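Local coordinates for protein endonuclease Bse634IR (Geobacillus stearothermophilus, PDB 3V1Z) that cleaves DNA as a type IIF restriction endonuclease, recognising a degenerate target sequence and probably working with metal ions, at residues 100-105 with 148-153; 8-13 with 51-56; 204-209 with 246-251; 118-123 with 225-230. The protein carries 1 engineered substitution. All blocks are in the same frame, centred on the assembly; numbering follows the deposited sequence. Where two conformers were deposited one is given.

Contact 1 (100-105 with 148-153); sequences LIIKMP and LIIRQK
Leu100, Ile101 and Ile102 pair with Ile150, Ile149 and Leu148 in a buried antiparallel beta contact between strand 99-103, outermost in the five-stranded mixed sheet of this chain, and its neighbour 147-151. The axes of the two short strand segments come within 4.9 Å and run at 151° to each other. Leu100 and Ile150 make one hydrogen-bonded pair, with Leu100 N to Ile150 O at 2.9 Å and the return bond from Ile150 N to Leu100 O at 3.0 Å. Ile102 and Leu148 exchange bonds in the same way. Between them lies the non-hydrogen-bonded pair Ile101 and Ile149, where the CA-H of Ile149 meets Leu100 O, CA to O 3.4 Å.

The side chains divide between the faces of the sheet. Ile101 and Ile149 lie alongside each other, pointing the same way; in both, CG1 is anti to the carbonyl carbon (chi1 -55° and -66°), which brings CG1 of Ile101 to 3.9 Å from CG1 of Ile149. Helix 68-93 touches Ile101 through Ser87. On the face of Leu100, Ile102, Leu148 and Ile150, the side chains of Ile102 and Ile150 cross at a slant, CD1 of Ile102 coming 3.7 Å from CD1 of Ile150. Just past the strand, Met104 lays its CG 4.0 Å from CG of Leu148.

Beyond the paired strands the Met104 backbone bonds to Asp146, a residue seen to bind calcium in this protein; the sheet itself is the central one of the PDDEXK fold. The chemistry divides the work: backbone bonds satisfy buried polar groups and set the register, while apolar side chains pack on both faces, close to calcium-binding residues though no metal is bound to this chain here.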
# COMPACT_ATOMS: atom_id res chain seq x y z
N LEU A 100 -2.16 -10.30 26.30
CA LEU A 100 -1.24 -11.00 25.41
C LEU A 100 -0.90 -10.07 24.27
O LEU A 100 -1.78 -9.38 23.75
CB LEU A 100 -1.84 -12.30 24.88
CG LEU A 100 -1.98 -13.49 25.84
CD1 LEU A 100 -2.72 -14.63 25.16
CD2 LEU A 100 -0.62 -13.95 26.36
N ILE A 101 0.37 -10.04 23.89
CA ILE A 101 0.79 -9.34 22.67
C ILE A 101 1.35 -10.38 21.70
O ILE A 101 2.35 -11.04 21.99
CB ILE A 101 1.83 -8.23 22.95
CG1 ILE A 101 1.31 -7.24 23.99
CG2 ILE A 101 2.16 -7.47 21.66
CD1 ILE A 101 1.99 -7.33 25.33
N ILE A 102 0.68 -10.52 20.56
CA ILE A 102 0.89 -11.66 19.66
C ILE A 102 1.26 -11.23 18.25
O ILE A 102 0.53 -10.47 17.62
CB ILE A 102 -0.39 -12.57 19.60
CG1 ILE A 102 -0.78 -13.04 21.01
CG2 ILE A 102 -0.18 -13.76 18.66
CD1 ILE A 102 -2.22 -13.46 21.15
N LYS A 103 2.41 -11.70 17.77
CA LYS A 103 2.81 -11.54 16.37
C LYS A 103 2.05 -12.55 15.50
O LYS A 103 2.23 -13.77 15.62
CB LYS A 103 4.34 -11.69 16.22
CG LYS A 103 4.90 -11.96 14.81
CD LYS A 103 4.42 -10.99 13.74
CE LYS A 103 4.99 -11.32 12.36
NZ LYS A 103 4.85 -12.75 11.95
N MET A 104 1.19 -12.02 14.64
CA MET A 104 0.33 -12.85 13.80
C MET A 104 1.03 -13.29 12.52
O MET A 104 1.85 -12.54 11.97
CB MET A 104 -0.97 -12.10 13.47
CG MET A 104 -1.87 -11.78 14.66
SD MET A 104 -2.47 -13.23 15.56
CE MET A 104 -3.67 -13.91 14.41
N PRO A 105 0.72 -14.51 12.03
CA PRO A 105 1.18 -14.95 10.72
C PRO A 105 0.28 -14.35 9.63
O PRO A 105 -0.55 -13.49 9.92
CB PRO A 105 0.99 -16.47 10.79
CG PRO A 105 -0.20 -16.62 11.64
CD PRO A 105 -0.08 -15.56 12.70
N LEU A 148 -1.15 -8.15 17.56
CA LEU A 148 -2.46 -8.02 18.20
C LEU A 148 -2.37 -8.00 19.72
O LEU A 148 -1.70 -8.83 20.32
CB LEU A 148 -3.44 -9.09 17.72
CG LEU A 148 -4.09 -8.94 16.34
CD1 LEU A 148 -5.15 -10.02 16.12
CD2 LEU A 148 -4.69 -7.54 16.12
N ILE A 149 -3.07 -7.04 20.32
CA ILE A 149 -3.12 -6.92 21.77
C ILE A 149 -4.49 -7.37 22.26
O ILE A 149 -5.52 -6.79 21.89
CB ILE A 149 -2.74 -5.49 22.27
CG1 ILE A 149 -1.27 -5.20 21.95
CG2 ILE A 149 -2.95 -5.36 23.76
CD1 ILE A 149 -1.04 -4.55 20.61
N ILE A 150 -4.49 -8.42 23.06
CA ILE A 150 -5.72 -9.05 23.53
C ILE A 150 -5.81 -8.98 25.05
O ILE A 150 -4.88 -9.40 25.75
CB ILE A 150 -5.81 -10.51 23.02
CG1 ILE A 150 -6.12 -10.51 21.52
CG2 ILE A 150 -6.87 -11.30 23.78
CD1 ILE A 150 -5.27 -11.45 20.71
N ARG A 151 -6.92 -8.44 25.54
CA ARG A 151 -7.18 -8.44 26.98
C ARG A 151 -8.24 -9.47 27.38
O ARG A 151 -9.44 -9.22 27.28
CB ARG A 151 -7.58 -7.05 27.48
CG ARG A 151 -7.65 -7.02 28.99
CD ARG A 151 -8.22 -5.74 29.55
NE ARG A 151 -8.04 -5.73 30.99
CZ ARG A 151 -7.99 -4.64 31.75
NH1 ARG A 151 -8.11 -3.44 31.19
NH2 ARG A 151 -7.82 -4.76 33.06
N GLN A 152 -7.76 -10.62 27.84
CA GLN A 152 -8.62 -11.68 28.37
C GLN A 152 -7.82 -12.53 29.36
O GLN A 152 -6.87 -13.22 28.98
CB GLN A 152 -9.19 -12.54 27.22
CG GLN A 152 -10.35 -13.44 27.61
CD GLN A 152 -10.99 -14.13 26.42
OE1 GLN A 152 -11.47 -13.47 25.50
NE2 GLN A 152 -11.01 -15.45 26.44
N LYS A 153 -8.21 -12.48 30.63
CA LYS A 153 -7.45 -13.10 31.72
C LYS A 153 -7.26 -14.62 31.59
O LYS A 153 -6.18 -15.14 31.91
CB LYS A 153 -8.06 -12.75 33.08
CG LYS A 153 -7.12 -13.01 34.26
CD LYS A 153 -7.69 -12.46 35.56
CE LYS A 153 -6.70 -12.63 36.71
NZ LYS A 153 -7.18 -11.98 37.97

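Contact 2 (8-13 with 51-56); sequences SNCVEE and ENYVKD
Tyr53 reaches out from helix 43-60 so that its hydroxyl end lies beside Ser8 while one flank of its ring rests against Cys10. Its CG stands anti to the backbone N (chi1 172°), a torsion that carries the ring toward segment 8-13. The Cys10 sulfur approaches obliquely, a sulfur-aromatic contact with SG 4.7 Å from the Tyr53 ring centroid and 53° off the ring normal; CE2 of Tyr53 is the ring atom nearest to that SG, at 3.7 Å. The same sulfur also meets Val54, 3.7 Å from SG to its CB, so it touches two successive residues of the helix.

This is where the beta hairpin of strands 11-16 and 19-24 lies against helix 43-60. The lead-in to its first strand is an ST turn, in which Cys10 N donates to Ser8 OG at 3.3 Å in a nearly straight bond (167°). Ser8 OG lies 3.0 Å from Tyr53 OH, and both oxygens are hydrogen-bonded to the carboxylate oxygen OE2 of Glu32. A phenylalanine at Tyr53 would probably keep the ring against the sulfur but leave Glu32 without one of its two hydroxyl partners. Further along, CG1 of Val11 makes a looser contact with CB of Val54, at 4.4 Å, and Val11 packs also on Ile22 of the second hairpin strand. Val54 in turn touches Phe71 and Trp78 of helix 68-93.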
# COMPACT_ATOMS: atom_id res chain seq x y z
N SER A 8 28.80 -20.29 9.20
CA SER A 8 27.48 -19.70 9.44
C SER A 8 26.40 -20.34 8.57
O SER A 8 26.67 -20.80 7.45
CB SER A 8 27.53 -18.20 9.19
OG SER A 8 26.25 -17.62 9.30
N ASN A 9 25.18 -20.37 9.09
CA ASN A 9 24.03 -20.88 8.36
C ASN A 9 22.94 -19.83 8.13
O ASN A 9 21.78 -20.16 7.88
CB ASN A 9 23.45 -22.13 9.05
CG ASN A 9 24.30 -23.37 8.83
OD1 ASN A 9 24.47 -24.19 9.74
ND2 ASN A 9 24.84 -23.52 7.62
N CYS A 10 23.33 -18.55 8.20
CA CYS A 10 22.40 -17.44 7.96
C CYS A 10 22.07 -17.30 6.47
O CYS A 10 21.19 -16.51 6.10
CB CYS A 10 22.97 -16.14 8.52
SG CYS A 10 24.29 -15.42 7.55
N VAL A 11 22.79 -18.04 5.63
CA VAL A 11 22.52 -18.14 4.20
C VAL A 11 22.51 -19.61 3.79
O VAL A 11 23.29 -20.42 4.31
CB VAL A 11 23.52 -17.33 3.33
CG1 VAL A 11 23.33 -15.83 3.52
CG2 VAL A 11 24.97 -17.73 3.62
N GLU A 12 21.63 -19.95 2.85
CA GLU A 12 21.44 -21.33 2.42
C GLU A 12 21.55 -21.43 0.91
O GLU A 12 21.20 -20.50 0.18
CB GLU A 12 20.06 -21.84 2.87
CG GLU A 12 20.01 -23.32 3.16
CD GLU A 12 18.65 -23.94 2.92
OE1 GLU A 12 17.62 -23.34 3.28
OE2 GLU A 12 18.61 -25.07 2.37
N GLU A 13 22.06 -22.57 0.45
CA GLU A 13 22.19 -22.84 -0.98
C GLU A 13 21.11 -23.82 -1.42
O GLU A 13 20.84 -24.81 -0.74
CB GLU A 13 23.57 -23.41 -1.29
CG GLU A 13 24.67 -22.38 -1.42
CD GLU A 13 26.04 -23.00 -1.52
OE1 GLU A 13 26.58 -23.43 -0.47
OE2 GLU A 13 26.59 -23.07 -2.64
N GLU A 51 22.27 -7.27 8.87
CA GLU A 51 22.36 -7.26 7.41
C GLU A 51 23.82 -7.33 6.97
O GLU A 51 24.16 -8.09 6.05
CB GLU A 51 21.65 -6.04 6.83
CG GLU A 51 21.65 -6.01 5.31
CD GLU A 51 20.88 -4.85 4.73
OE1 GLU A 51 20.08 -4.23 5.46
OE2 GLU A 51 21.07 -4.57 3.53
N ASN A 52 24.66 -6.54 7.62
CA ASN A 52 26.10 -6.57 7.40
C ASN A 52 26.73 -7.90 7.82
O ASN A 52 27.75 -8.30 7.26
CB ASN A 52 26.79 -5.40 8.11
CG ASN A 52 26.42 -4.06 7.50
OD1 ASN A 52 26.02 -3.98 6.34
ND2 ASN A 52 26.57 -2.99 8.29
N TYR A 53 26.13 -8.58 8.79
CA TYR A 53 26.56 -9.93 9.16
C TYR A 53 26.33 -10.96 8.05
O TYR A 53 27.23 -11.75 7.76
CB TYR A 53 25.91 -10.40 10.47
CG TYR A 53 26.19 -11.85 10.80
CD1 TYR A 53 27.42 -12.24 11.33
CD2 TYR A 53 25.23 -12.83 10.57
CE1 TYR A 53 27.68 -13.59 11.63
CE2 TYR A 53 25.48 -14.17 10.86
CZ TYR A 53 26.71 -14.54 11.39
OH TYR A 53 26.95 -15.87 11.68
N VAL A 54 25.15 -10.96 7.43
CA VAL A 54 24.88 -11.92 6.34
C VAL A 54 25.71 -11.57 5.10
O VAL A 54 26.13 -12.46 4.37
CB VAL A 54 23.34 -12.15 6.00
CG1 VAL A 54 22.41 -11.68 7.12
CG2 VAL A 54 22.95 -11.51 4.69
N LYS A 55 25.96 -10.27 4.90
CA LYS A 55 26.78 -9.76 3.81
C LYS A 55 28.24 -10.18 3.95
O LYS A 55 28.89 -10.53 2.96
CB LYS A 55 26.67 -8.24 3.73
CG LYS A 55 25.47 -7.73 2.95
CD LYS A 55 25.35 -6.22 3.06
CE LYS A 55 24.37 -5.67 2.04
NZ LYS A 55 23.97 -4.28 2.37
N ASP A 56 28.75 -10.15 5.18
CA ASP A 56 30.08 -10.65 5.48
C ASP A 56 30.17 -12.16 5.29
O ASP A 56 31.19 -12.66 4.80
CB ASP A 56 30.47 -10.27 6.91
CG ASP A 56 30.69 -8.78 7.08
OD1 ASP A 56 30.73 -8.06 6.06
OD2 ASP A 56 30.81 -8.33 8.23

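Contact 3 (204-209 with 246-251); sequences DRRLQL and KADDDA. With nucleotides of chain C; nucleotides of chain B.
Arg206 reaches across to Asp248 in a salt bridge, its NH1 donating to OD1 at 2.6 Å. The bond is bent (136°): OD1 lies close to the guanidinium plane but is met on its anti side, with the two flat groups turned 73° apart. Asp248 OD2 is taken by Ser245 N, and Arg206 NH2 pairs with a DNA phosphate. Ala247 O sits over the centre of the Arg206 guanidinium face, 3.6 Å from CZ, while CB of Ala251 comes to 3.3 Å from NE. A methionine in place of Arg206 would probably leave Asp248 OD1 without its charged mate and the phosphate without this positive partner.

The type I turn from Asp204 to Leu207 carries the base-reading side chains. Arg205 grips the guanine DG8 of chain C twice, NE to O6 at 2.9 Å and NH2 to N7 at 3.0 Å, and its NH2 also bonds to Ser200. Asp204 OD1 accepts from N4 of cytosine DC6 of chain B at 3.0 Å; its OD2 accepts from a second cytosine. Neighbouring residues of one turn thus split the work: Asp204 and Arg205 match base edges, whereas Arg206 links a DNA phosphate to helix 246-251.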
# COMPACT_ATOMS: atom_id res chain seq x y z
N ASP A 204 3.32 5.84 -0.47
CA ASP A 204 2.39 4.80 -0.90
C ASP A 204 2.16 3.76 0.20
O ASP A 204 1.00 3.47 0.54
CB ASP A 204 2.79 4.16 -2.25
CG ASP A 204 4.08 3.34 -2.19
OD1 ASP A 204 5.07 3.77 -1.56
OD2 ASP A 204 4.11 2.24 -2.79
N ARG A 205 3.24 3.25 0.79
CA ARG A 205 3.16 2.12 1.71
C ARG A 205 2.54 2.45 3.06
O ARG A 205 1.96 1.58 3.71
CB ARG A 205 4.53 1.46 1.91
CG ARG A 205 4.96 0.59 0.73
CD ARG A 205 6.12 -0.32 1.09
NE ARG A 205 7.38 0.39 1.31
CZ ARG A 205 7.90 0.65 2.51
NH1 ARG A 205 7.28 0.26 3.62
NH2 ARG A 205 9.06 1.29 2.60
N ARG A 206 2.65 3.70 3.48
CA ARG A 206 2.06 4.12 4.75
C ARG A 206 0.53 4.11 4.68
O ARG A 206 -0.14 3.98 5.70
CB ARG A 206 2.59 5.50 5.17
CG ARG A 206 2.10 6.66 4.32
CD ARG A 206 2.91 7.90 4.62
NE ARG A 206 2.53 8.99 3.73
CZ ARG A 206 3.29 10.04 3.44
NH1 ARG A 206 4.50 10.16 3.97
NH2 ARG A 206 2.85 10.98 2.62
N LEU A 207 -0.01 4.23 3.47
CA LEU A 207 -1.46 4.22 3.30
C LEU A 207 -2.06 2.82 3.45
O LEU A 207 -3.27 2.67 3.57
CB LEU A 207 -1.83 4.84 1.95
CG LEU A 207 -1.48 6.32 1.77
CD1 LEU A 207 -1.91 6.78 0.39
CD2 LEU A 207 -2.12 7.20 2.86
N GLN A 208 -1.21 1.81 3.47
CA GLN A 208 -1.65 0.44 3.78
C GLN A 208 -2.03 0.33 5.25
O GLN A 208 -2.85 -0.50 5.62
CB GLN A 208 -0.56 -0.58 3.45
CG GLN A 208 -0.10 -0.57 1.99
CD GLN A 208 1.12 -1.46 1.76
OE1 GLN A 208 1.59 -2.14 2.68
NE2 GLN A 208 1.63 -1.46 0.54
N LEU A 209 -1.43 1.18 6.09
CA LEU A 209 -1.78 1.22 7.51
C LEU A 209 -3.17 1.82 7.72
O LEU A 209 -3.90 1.42 8.62
CB LEU A 209 -0.73 2.00 8.32
CG LEU A 209 0.72 1.49 8.35
CD1 LEU A 209 1.65 2.52 8.99
CD2 LEU A 209 0.84 0.14 9.08
N LYS A 246 6.48 14.87 9.25
CA LYS A 246 5.22 15.61 9.24
C LYS A 246 4.26 15.05 8.20
O LYS A 246 3.07 14.89 8.46
CB LYS A 246 5.50 17.11 8.99
CG LYS A 246 4.31 17.94 8.50
CD LYS A 246 4.33 18.13 6.97
CE LYS A 246 3.29 19.14 6.52
NZ LYS A 246 3.21 19.24 5.03
N ALA A 247 4.79 14.77 7.01
CA ALA A 247 4.01 14.22 5.91
C ALA A 247 3.51 12.81 6.23
O ALA A 247 2.38 12.46 5.88
CB ALA A 247 4.81 14.26 4.62
N ASP A 248 4.34 12.00 6.90
CA ASP A 248 3.90 10.67 7.39
C ASP A 248 2.77 10.83 8.41
O ASP A 248 1.81 10.07 8.41
CB ASP A 248 5.05 9.90 8.07
CG ASP A 248 6.22 9.60 7.15
OD1 ASP A 248 6.02 9.38 5.93
OD2 ASP A 248 7.37 9.58 7.65
N ASP A 249 2.92 11.83 9.29
CA ASP A 249 1.97 12.16 10.36
C ASP A 249 0.60 12.57 9.84
O ASP A 249 -0.42 12.11 10.34
CB ASP A 249 2.52 13.29 11.23
CG ASP A 249 3.51 12.81 12.26
OD1 ASP A 249 3.44 11.61 12.63
OD2 ASP A 249 4.35 13.63 12.71
N ASP A 250 0.59 13.47 8.85
CA ASP A 250 -0.63 13.91 8.19
C ASP A 250 -1.37 12.73 7.55
O ASP A 250 -2.56 12.53 7.81
CB ASP A 250 -0.33 14.97 7.13
CG ASP A 250 0.18 16.27 7.72
OD1 ASP A 250 0.25 16.40 8.96
OD2 ASP A 250 0.53 17.17 6.93
N ALA A 251 -0.68 11.97 6.71
CA ALA A 251 -1.29 10.82 6.03
C ALA A 251 -1.98 9.89 7.02
O ALA A 251 -3.10 9.45 6.76
CB ALA A 251 -0.26 10.04 5.21
P DG C 8 13.81 -1.29 4.31
OP1 DG C 8 13.81 -2.13 5.53
OP2 DG C 8 14.03 0.18 4.39
O5' DG C 8 14.82 -2.04 3.32
C5' DG C 8 15.86 -1.39 2.69
C4' DG C 8 15.84 -1.61 1.18
O4' DG C 8 14.50 -1.67 0.61
C3' DG C 8 16.51 -0.42 0.55
O3' DG C 8 17.43 -0.86 -0.43
C2' DG C 8 15.36 0.42 0.01
C1' DG C 8 14.34 -0.65 -0.35
N9 DG C 8 12.96 -0.17 -0.29
C8 DG C 8 12.35 0.49 0.75
N7 DG C 8 11.11 0.80 0.53
C5 DG C 8 10.86 0.32 -0.75
C6 DG C 8 9.68 0.36 -1.54
O6 DG C 8 8.58 0.85 -1.24
N1 DG C 8 9.87 -0.25 -2.78
C2 DG C 8 11.05 -0.83 -3.21
N2 DG C 8 11.07 -1.38 -4.44
N3 DG C 8 12.16 -0.87 -2.48
C4 DG C 8 11.99 -0.28 -1.27
P DC B 6 1.41 5.19 -7.58
OP1 DC B 6 0.26 5.04 -8.50
OP2 DC B 6 1.33 4.67 -6.20
O5' DC B 6 2.68 4.54 -8.28
C5' DC B 6 3.21 4.99 -9.52
C4' DC B 6 4.61 4.44 -9.76
O4' DC B 6 5.55 5.04 -8.84
C3' DC B 6 4.77 2.94 -9.50
O3' DC B 6 4.38 2.24 -10.65
C2' DC B 6 6.27 2.80 -9.26
C1' DC B 6 6.62 4.13 -8.60
N1 DC B 6 6.88 4.01 -7.12
C2 DC B 6 8.18 3.75 -6.65
O2 DC B 6 9.11 3.60 -7.45
N3 DC B 6 8.38 3.66 -5.31
C4 DC B 6 7.36 3.82 -4.46
N4 DC B 6 7.62 3.71 -3.15
C5 DC B 6 6.04 4.09 -4.92
C6 DC B 6 5.85 4.18 -6.23
P DC C 7 8.27 -3.95 6.43
OP1 DC C 7 8.86 -3.67 7.75
OP2 DC C 7 6.95 -3.41 6.02
O5' DC C 7 9.32 -3.55 5.31
C5' DC C 7 10.66 -4.08 5.34
C4' DC C 7 11.38 -3.56 4.11
O4' DC C 7 10.75 -4.13 2.94
C3' DC C 7 11.29 -2.03 3.97
O3' DC C 7 12.48 -1.49 3.46
C2' DC C 7 10.23 -1.85 2.90
C1' DC C 7 10.46 -3.08 2.04
N1 DC C 7 9.26 -3.36 1.20
C2 DC C 7 9.42 -3.49 -0.19
O2 DC C 7 10.56 -3.41 -0.69
N3 DC C 7 8.31 -3.71 -0.95
C4 DC C 7 7.11 -3.80 -0.38
N4 DC C 7 6.06 -4.02 -1.16
C5 DC C 7 6.93 -3.66 1.03
C6 DC C 7 8.02 -3.44 1.77

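Contact 4 (118-123 with 225-230); sequences NETREK and MAYWNP. Engineered in segment 225-230: Ala226 (natural residue Arg).
Tyr227 drives its phenol end into the first turns of helix 118-131, between Glu119, Thr120 and Lys123. From CB, the first torsion (chi1 -65°) sets CG anti to the carbonyl carbon, and from there the ring extends toward the helix. Its two flanks then meet different neighbours. CE1 has the Glu119 carboxylate at the ring edge, OE2 to CE1 3.9 Å, the two planes being nearly perpendicular (85°). CE2 meets the Thr120 methyl, CG2 to CE2 3.8 Å, the side chains crossing at about a right angle. At the tip, the Tyr227 OH meets three carbons of the helix. CG2 of Thr120 comes to 3.1 Å from OH and CG of Glu119 to 3.3 Å. CG of Lys123 is 3.7 Å from that oxygen. None of the residues across the contact hydrogen-bonds to this hydroxyl, and Thr120 turns its own OG1 to Asp117. The Lys123 ammonium lies so far from the ring that any cation-pi attraction is weak at most. Beside the ring, CD of Lys123 packs on CB of Ala226, 3.9 Å away; that alanine is an engineered replacement of an arginine.

Tyr227 stands where helix 207-226 ends in a Schellman motif, with Trp228 as the C-prime residue. The Tyr227 ring stacks on Trp188, which also touches Thr120. The C-terminal end of helix 207-226 thus meets the N-terminal turns of helix 118-131, itself lying in the chain between strands 99-103 and 147-151.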
# COMPACT_ATOMS: atom_id res chain seq x y z
N ASN A 118 -16.98 -18.87 18.79
CA ASN A 118 -18.02 -19.24 17.83
C ASN A 118 -19.07 -18.16 17.58
O ASN A 118 -19.43 -17.90 16.44
CB ASN A 118 -18.70 -20.55 18.25
CG ASN A 118 -17.76 -21.74 18.24
OD1 ASN A 118 -16.68 -21.70 17.63
ND2 ASN A 118 -18.15 -22.81 18.92
N GLU A 119 -19.54 -17.53 18.65
CA GLU A 119 -20.61 -16.53 18.55
C GLU A 119 -20.19 -15.33 17.71
O GLU A 119 -20.97 -14.85 16.88
CB GLU A 119 -21.07 -16.06 19.93
CG GLU A 119 -22.29 -15.16 19.88
CD GLU A 119 -22.79 -14.75 21.25
OE1 GLU A 119 -22.04 -14.89 22.24
OE2 GLU A 119 -23.95 -14.28 21.32
N THR A 120 -18.98 -14.84 17.94
CA THR A 120 -18.46 -13.66 17.24
C THR A 120 -18.10 -13.97 15.79
O THR A 120 -18.26 -13.12 14.92
CB THR A 120 -17.23 -13.07 17.94
OG1 THR A 120 -16.29 -14.11 18.21
CG2 THR A 120 -17.63 -12.43 19.25
N ARG A 121 -17.64 -15.19 15.54
CA ARG A 121 -17.32 -15.63 14.18
C ARG A 121 -18.59 -15.72 13.32
O ARG A 121 -18.55 -15.41 12.12
CB ARG A 121 -16.56 -16.96 14.19
CG ARG A 121 -15.17 -16.87 14.82
CD ARG A 121 -14.25 -18.00 14.38
NE ARG A 121 -14.95 -19.28 14.29
CZ ARG A 121 -15.11 -20.12 15.31
NH1 ARG A 121 -14.63 -19.84 16.52
NH2 ARG A 121 -15.77 -21.26 15.11
N GLU A 122 -19.70 -16.11 13.94
CA GLU A 122 -21.00 -16.13 13.27
C GLU A 122 -21.54 -14.74 12.96
O GLU A 122 -22.20 -14.55 11.94
CB GLU A 122 -22.02 -16.96 14.05
CG GLU A 122 -22.13 -18.40 13.57
CD GLU A 122 -22.52 -18.50 12.09
OE1 GLU A 122 -23.43 -17.77 11.65
OE2 GLU A 122 -21.91 -19.32 11.37
N LYS A 123 -21.27 -13.78 13.85
CA LYS A 123 -21.64 -12.37 13.62
C LYS A 123 -20.93 -11.82 12.38
O LYS A 123 -21.53 -11.09 11.59
CB LYS A 123 -21.28 -11.50 14.83
CG LYS A 123 -22.03 -11.81 16.13
CD LYS A 123 -23.54 -11.59 16.02
CE LYS A 123 -24.21 -11.87 17.36
NZ LYS A 123 -25.69 -11.92 17.24
N MET A 225 -22.29 -2.98 17.24
CA MET A 225 -23.73 -2.93 16.99
C MET A 225 -24.44 -4.26 17.23
O MET A 225 -25.53 -4.28 17.80
CB MET A 225 -24.04 -2.40 15.59
CG MET A 225 -23.61 -0.95 15.41
SD MET A 225 -24.87 0.13 14.72
CE MET A 225 -23.90 1.63 14.52
N ALA A 226 -23.81 -5.36 16.80
CA ALA A 226 -24.34 -6.72 17.03
C ALA A 226 -24.47 -7.06 18.52
O ALA A 226 -25.33 -7.84 18.91
CB ALA A 226 -23.47 -7.75 16.33
N TYR A 227 -23.58 -6.48 19.33
CA TYR A 227 -23.62 -6.64 20.78
C TYR A 227 -24.08 -5.36 21.50
O TYR A 227 -23.97 -5.25 22.72
CB TYR A 227 -22.24 -7.09 21.30
CG TYR A 227 -21.83 -8.48 20.82
CD1 TYR A 227 -22.46 -9.62 21.32
CD2 TYR A 227 -20.82 -8.65 19.88
CE1 TYR A 227 -22.09 -10.90 20.89
CE2 TYR A 227 -20.44 -9.92 19.44
CZ TYR A 227 -21.07 -11.04 19.95
OH TYR A 227 -20.71 -12.29 19.52
N TRP A 228 -24.60 -4.41 20.72
CA TRP A 228 -25.05 -3.08 21.19
C TRP A 228 -24.25 -2.51 22.38
O TRP A 228 -24.80 -2.15 23.42
CB TRP A 228 -26.56 -3.06 21.46
CG TRP A 228 -27.14 -1.68 21.35
CD1 TRP A 228 -27.57 -0.89 22.38
CD2 TRP A 228 -27.34 -0.93 20.15
NE1 TRP A 228 -28.03 0.31 21.89
CE2 TRP A 228 -27.91 0.32 20.53
CE3 TRP A 228 -27.10 -1.18 18.79
CZ2 TRP A 228 -28.23 1.30 19.59
CZ3 TRP A 228 -27.43 -0.19 17.86
CH2 TRP A 228 -27.99 1.03 18.27
N ASN A 229 -22.93 -2.46 22.19
CA ASN A 229 -22.01 -1.99 23.21
C ASN A 229 -21.30 -0.72 22.73
O ASN A 229 -20.48 -0.80 21.81
CB ASN A 229 -21.00 -3.10 23.54
CG ASN A 229 -20.11 -2.77 24.72
OD1 ASN A 229 -19.70 -1.62 24.92
ND2 ASN A 229 -19.80 -3.79 25.51
N PRO A 230 -21.62 0.44 23.33
CA PRO A 230 -21.02 1.72 22.94
C PRO A 230 -19.67 2.00 23.61
O PRO A 230 -19.00 2.96 23.25
CB PRO A 230 -22.06 2.74 23.43
CG PRO A 230 -22.62 2.12 24.66
CD PRO A 230 -22.61 0.62 24.42

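Contacts 1, 2 and 3 are buried, whereas contact 4 lies at the surface, about 48 Å centre to centre from contact 2 and on the opposite side of the chain's centre. Contact 1 joins two sheet strands through backbone bonds and aliphatic packing; contact 2 sets a hairpin on a helix with sulfur, ring and hydroxyls. Contact 3 alone relies on a salt bridge across its segments, and its arginine also pairs with a DNA phosphate. Contacts 3 and 4 use opposite ends of helix 207-226: residues at its start meet bases and phosphate, those at its finish pack on another helix through a tyrosine and an engineered alanine. That helix, 118-131, falls in the chain between contact 1's strands.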